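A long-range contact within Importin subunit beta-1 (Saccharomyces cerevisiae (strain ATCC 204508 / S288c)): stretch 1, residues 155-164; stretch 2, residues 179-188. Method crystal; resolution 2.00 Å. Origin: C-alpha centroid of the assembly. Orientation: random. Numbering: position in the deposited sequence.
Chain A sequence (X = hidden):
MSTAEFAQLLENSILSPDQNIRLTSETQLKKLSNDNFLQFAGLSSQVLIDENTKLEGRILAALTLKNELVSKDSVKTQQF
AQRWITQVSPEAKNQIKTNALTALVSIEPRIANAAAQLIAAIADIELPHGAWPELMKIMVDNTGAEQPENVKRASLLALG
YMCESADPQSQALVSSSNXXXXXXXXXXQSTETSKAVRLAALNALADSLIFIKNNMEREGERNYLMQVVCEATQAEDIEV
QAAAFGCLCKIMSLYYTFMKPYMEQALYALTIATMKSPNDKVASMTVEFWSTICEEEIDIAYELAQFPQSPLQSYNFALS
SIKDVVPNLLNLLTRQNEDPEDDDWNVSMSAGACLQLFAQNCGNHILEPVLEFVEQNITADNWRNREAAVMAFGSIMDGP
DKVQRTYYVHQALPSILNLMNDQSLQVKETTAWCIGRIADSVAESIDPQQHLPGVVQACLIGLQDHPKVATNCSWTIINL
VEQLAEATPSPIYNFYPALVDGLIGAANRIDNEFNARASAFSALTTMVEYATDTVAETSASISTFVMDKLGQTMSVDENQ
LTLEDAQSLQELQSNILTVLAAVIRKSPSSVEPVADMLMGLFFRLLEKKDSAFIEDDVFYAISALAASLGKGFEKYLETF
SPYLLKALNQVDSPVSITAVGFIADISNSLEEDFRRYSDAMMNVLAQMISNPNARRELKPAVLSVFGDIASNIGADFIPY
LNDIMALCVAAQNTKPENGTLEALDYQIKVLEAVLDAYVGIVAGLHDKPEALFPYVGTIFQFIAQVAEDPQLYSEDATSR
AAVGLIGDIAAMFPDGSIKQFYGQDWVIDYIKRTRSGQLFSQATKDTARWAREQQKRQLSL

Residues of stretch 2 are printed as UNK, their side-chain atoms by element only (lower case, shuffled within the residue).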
# COMPACT_ATOMS: atom_id res chain seq x y z
N SER A 155 12.38 19.83 23.81
CA SER A 155 11.93 20.83 22.85
C SER A 155 12.03 20.32 21.43
O SER A 155 11.13 20.57 20.61
CB SER A 155 12.73 22.12 23.04
OG SER A 155 12.58 22.59 24.37
N LEU A 156 13.10 19.57 21.11
CA LEU A 156 13.22 18.98 19.78
C LEU A 156 12.12 17.96 19.53
O LEU A 156 11.57 17.89 18.42
CB LEU A 156 14.60 18.34 19.61
CG LEU A 156 15.76 19.35 19.59
CD1 LEU A 156 17.10 18.67 19.76
CD2 LEU A 156 15.74 20.14 18.30
N LEU A 157 11.77 17.15 20.53
CA LEU A 157 10.61 16.27 20.41
C LEU A 157 9.36 17.07 20.07
O LEU A 157 8.60 16.70 19.17
CB LEU A 157 10.39 15.49 21.70
CG LEU A 157 11.42 14.44 22.09
CD1 LEU A 157 10.95 13.71 23.33
CD2 LEU A 157 11.68 13.46 20.95
N ALA A 158 9.12 18.15 20.81
CA ALA A 158 7.93 18.96 20.55
C ALA A 158 7.91 19.48 19.12
O ALA A 158 6.87 19.47 18.46
CB ALA A 158 7.85 20.12 21.55
N LEU A 159 9.06 19.94 18.61
CA LEU A 159 9.10 20.43 17.24
C LEU A 159 8.81 19.30 16.25
O LEU A 159 8.05 19.48 15.28
CB LEU A 159 10.46 21.07 16.96
CG LEU A 159 10.69 22.36 17.75
CD1 LEU A 159 12.16 22.67 17.87
CD2 LEU A 159 9.96 23.52 17.09
N GLY A 160 9.37 18.12 16.49
CA GLY A 160 9.04 16.97 15.66
C GLY A 160 7.55 16.69 15.64
O GLY A 160 6.94 16.56 14.58
N TYR A 161 6.93 16.60 16.83
CA TYR A 161 5.50 16.31 16.92
C TYR A 161 4.69 17.39 16.23
O TYR A 161 3.67 17.10 15.60
CB TYR A 161 5.09 16.21 18.39
CG TYR A 161 5.49 14.93 19.08
CD1 TYR A 161 5.13 13.69 18.56
CD2 TYR A 161 6.20 14.95 20.27
CE1 TYR A 161 5.49 12.51 19.20
CE2 TYR A 161 6.56 13.79 20.92
CZ TYR A 161 6.20 12.57 20.38
OH TYR A 161 6.57 11.42 21.03
N MET A 162 5.09 18.64 16.38
CA MET A 162 4.46 19.74 15.68
C MET A 162 4.39 19.48 14.18
O MET A 162 3.33 19.63 13.55
CB MET A 162 5.28 21.00 15.94
CG MET A 162 4.53 22.26 16.09
SD MET A 162 5.76 23.51 16.54
CE MET A 162 6.19 23.03 18.20
N CYS A 163 5.52 19.11 13.59
CA CYS A 163 5.54 18.92 12.14
C CYS A 163 4.81 17.65 11.73
O CYS A 163 4.04 17.65 10.76
CB CYS A 163 6.99 18.90 11.66
SG CYS A 163 7.79 20.49 11.97
N GLU A 164 4.99 16.57 12.48
CA GLU A 164 4.32 15.31 12.17
C GLU A 164 2.80 15.43 12.31
O GLU A 164 2.06 14.85 11.51
CB GLU A 164 4.87 14.21 13.08
CG GLU A 164 4.24 12.85 12.89
CD GLU A 164 4.79 11.83 13.86
OE1 GLU A 164 5.16 12.22 14.99
OE2 GLU A 164 4.86 10.64 13.49
N UNK A 179 12.10 29.78 12.20
CA UNK A 179 12.44 29.52 13.59
C UNK A 179 12.50 28.03 13.87
O UNK A 179 13.39 27.56 14.61
c UNK A 179 11.63 31.70 14.56
n UNK A 179 10.54 32.45 14.54
c UNK A 179 11.43 30.21 14.51
o UNK A 179 12.77 32.17 14.60
N UNK A 180 11.61 27.25 13.25
CA UNK A 180 11.69 25.81 13.42
C UNK A 180 13.08 25.34 13.02
O UNK A 180 13.78 24.67 13.80
c UNK A 180 10.59 25.11 12.60
c UNK A 180 8.04 24.90 12.42
c UNK A 180 10.81 23.59 12.53
c UNK A 180 9.22 25.44 13.21
N UNK A 181 13.56 25.78 11.86
CA UNK A 181 14.87 25.32 11.41
C UNK A 181 15.95 25.78 12.38
O UNK A 181 16.83 24.99 12.75
c UNK A 181 14.50 24.94 8.91
c UNK A 181 14.69 25.58 7.55
c UNK A 181 15.15 25.80 9.99
c UNK A 181 15.06 23.51 8.91
N UNK A 182 15.86 27.02 12.86
CA UNK A 182 16.88 27.48 13.79
C UNK A 182 16.90 26.58 15.00
O UNK A 182 17.96 26.09 15.42
c UNK A 182 16.84 29.86 12.97
c UNK A 182 16.66 28.95 14.18
c UNK A 182 16.28 31.25 13.17
c UNK A 182 17.64 29.36 15.27
N UNK A 183 15.72 26.29 15.55
CA UNK A 183 15.69 25.47 16.75
C UNK A 183 16.21 24.07 16.45
O UNK A 183 16.97 23.50 17.24
c UNK A 183 14.27 25.44 17.31
N UNK A 184 15.87 23.53 15.28
CA UNK A 184 16.23 22.15 15.00
C UNK A 184 17.72 22.04 14.69
O UNK A 184 18.44 21.22 15.29
c UNK A 184 12.99 20.84 13.32
c UNK A 184 13.94 21.33 14.37
c UNK A 184 15.37 21.58 13.86
c UNK A 184 15.98 20.28 13.31
N UNK A 185 18.20 22.87 13.77
CA UNK A 185 19.59 22.75 13.33
C UNK A 185 20.54 23.06 14.47
O UNK A 185 21.64 22.49 14.54
c UNK A 185 19.83 23.65 12.10
c UNK A 185 21.30 23.62 11.67
c UNK A 185 18.93 23.21 10.95
N UNK A 186 20.13 23.92 15.40
CA UNK A 186 20.94 24.17 16.59
C UNK A 186 21.25 22.87 17.33
O UNK A 186 22.37 22.67 17.81
c UNK A 186 20.23 25.16 17.52
o UNK A 186 19.88 28.83 17.82
c UNK A 186 19.76 27.62 18.04
n UNK A 186 19.03 27.14 19.04
c UNK A 186 20.46 26.61 17.14
N UNK A 187 20.27 21.96 17.42
CA UNK A 187 20.53 20.69 18.06
C UNK A 187 21.26 19.69 17.19
O UNK A 187 21.86 18.74 17.72
N UNK A 188 21.24 19.87 15.87
CA UNK A 188 21.80 18.87 14.96
C UNK A 188 23.28 19.05 14.69
O UNK A 188 23.98 18.07 14.42
c UNK A 188 21.06 18.89 13.62

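Position 179 carries two side-chain carbons, the second bonded to one oxygen and one nitrogen. Its CB is 7.3 Å from Leu-159 CD2, the nearest the side chain comes to stretch 1, and the amide end leads farther away; the residue is Asn-179.

Position 180 has four carbons, forked at the first, with one arm two carbons long. The first carbon of that arm lies 4.4 Å from Leu-159 CD2, and the carbon of the short arm lies 4.4 Å from Cys-163 SG, so the side chain packs against both Leu-159 and Cys-163. That pattern is isoleucine, Ile-180.

Position 181 also has four carbons, but the fork falls at the second. Its CA-to-CB bond points away from stretch 1, and nothing touches; it is Leu-181. Position 182 returns to the fork at the first carbon with one longer arm; it too makes no contact, although it is buried, and is Ile-182.

Position 183 shows a single carbon. The bond to it points toward stretch 1, and CB sits 3.5 Å from Leu-159 CD1. The backbone participates as well: O of 183 is 3.7 Å from Leu-156 CD2. This is Ala-183.

Position 184 has four carbons, forked at the first with one arm of two. The first carbon of that arm is 4.1 Å from Leu-159 CD1, and CA is 3.9 Å from Leu-156 CD2: Ile-184. Position 185 has one carbon carrying two more; its CA-to-CB bond points away from stretch 1 and it makes no contact; this is Val-185.

Position 186 has a chain of three carbons, the third bearing one oxygen and one nitrogen. It is Gln-186, whose NE2 is hydrogen-bonded elsewhere in the structure.

Position 187 has no side-chain atoms. Its CA approaches Leu-156 CD1 to 4.3 Å; an ideal CB here would lie 2.8 Å from that same Leu-156 CD1, a clash, so the bare backbone of Gly-187 leaves room for the leucine. Position 188 has one carbon, CB, which is 7.2 Å from Leu-156 CD2 and makes no contact; it is Ala-188.

The contact is apolar packing between two helices, with no hydrogen bond across it. Their axes approach to 10.1 Å, and their N-to-C directions differ by 134°, closer to antiparallel than parallel. The register agrees: Leu-156 CA is 6.5 Å from Ile-184 CA, while Leu-159 CA is 7.1 Å from Ile-180 CA, so one chain rises as the other falls. Leu-159 is covered most, losing 69 Å² of the 322 Å² total as it packs against Ile-180, Ala-183 and Ile-184. Leu-156 starts out sideways, yet its m,t rotamer brings its end nearer, against Ala-183, Ile-184 and Gly-187.

Stretch 2 (179-188) NILIAIVQGA
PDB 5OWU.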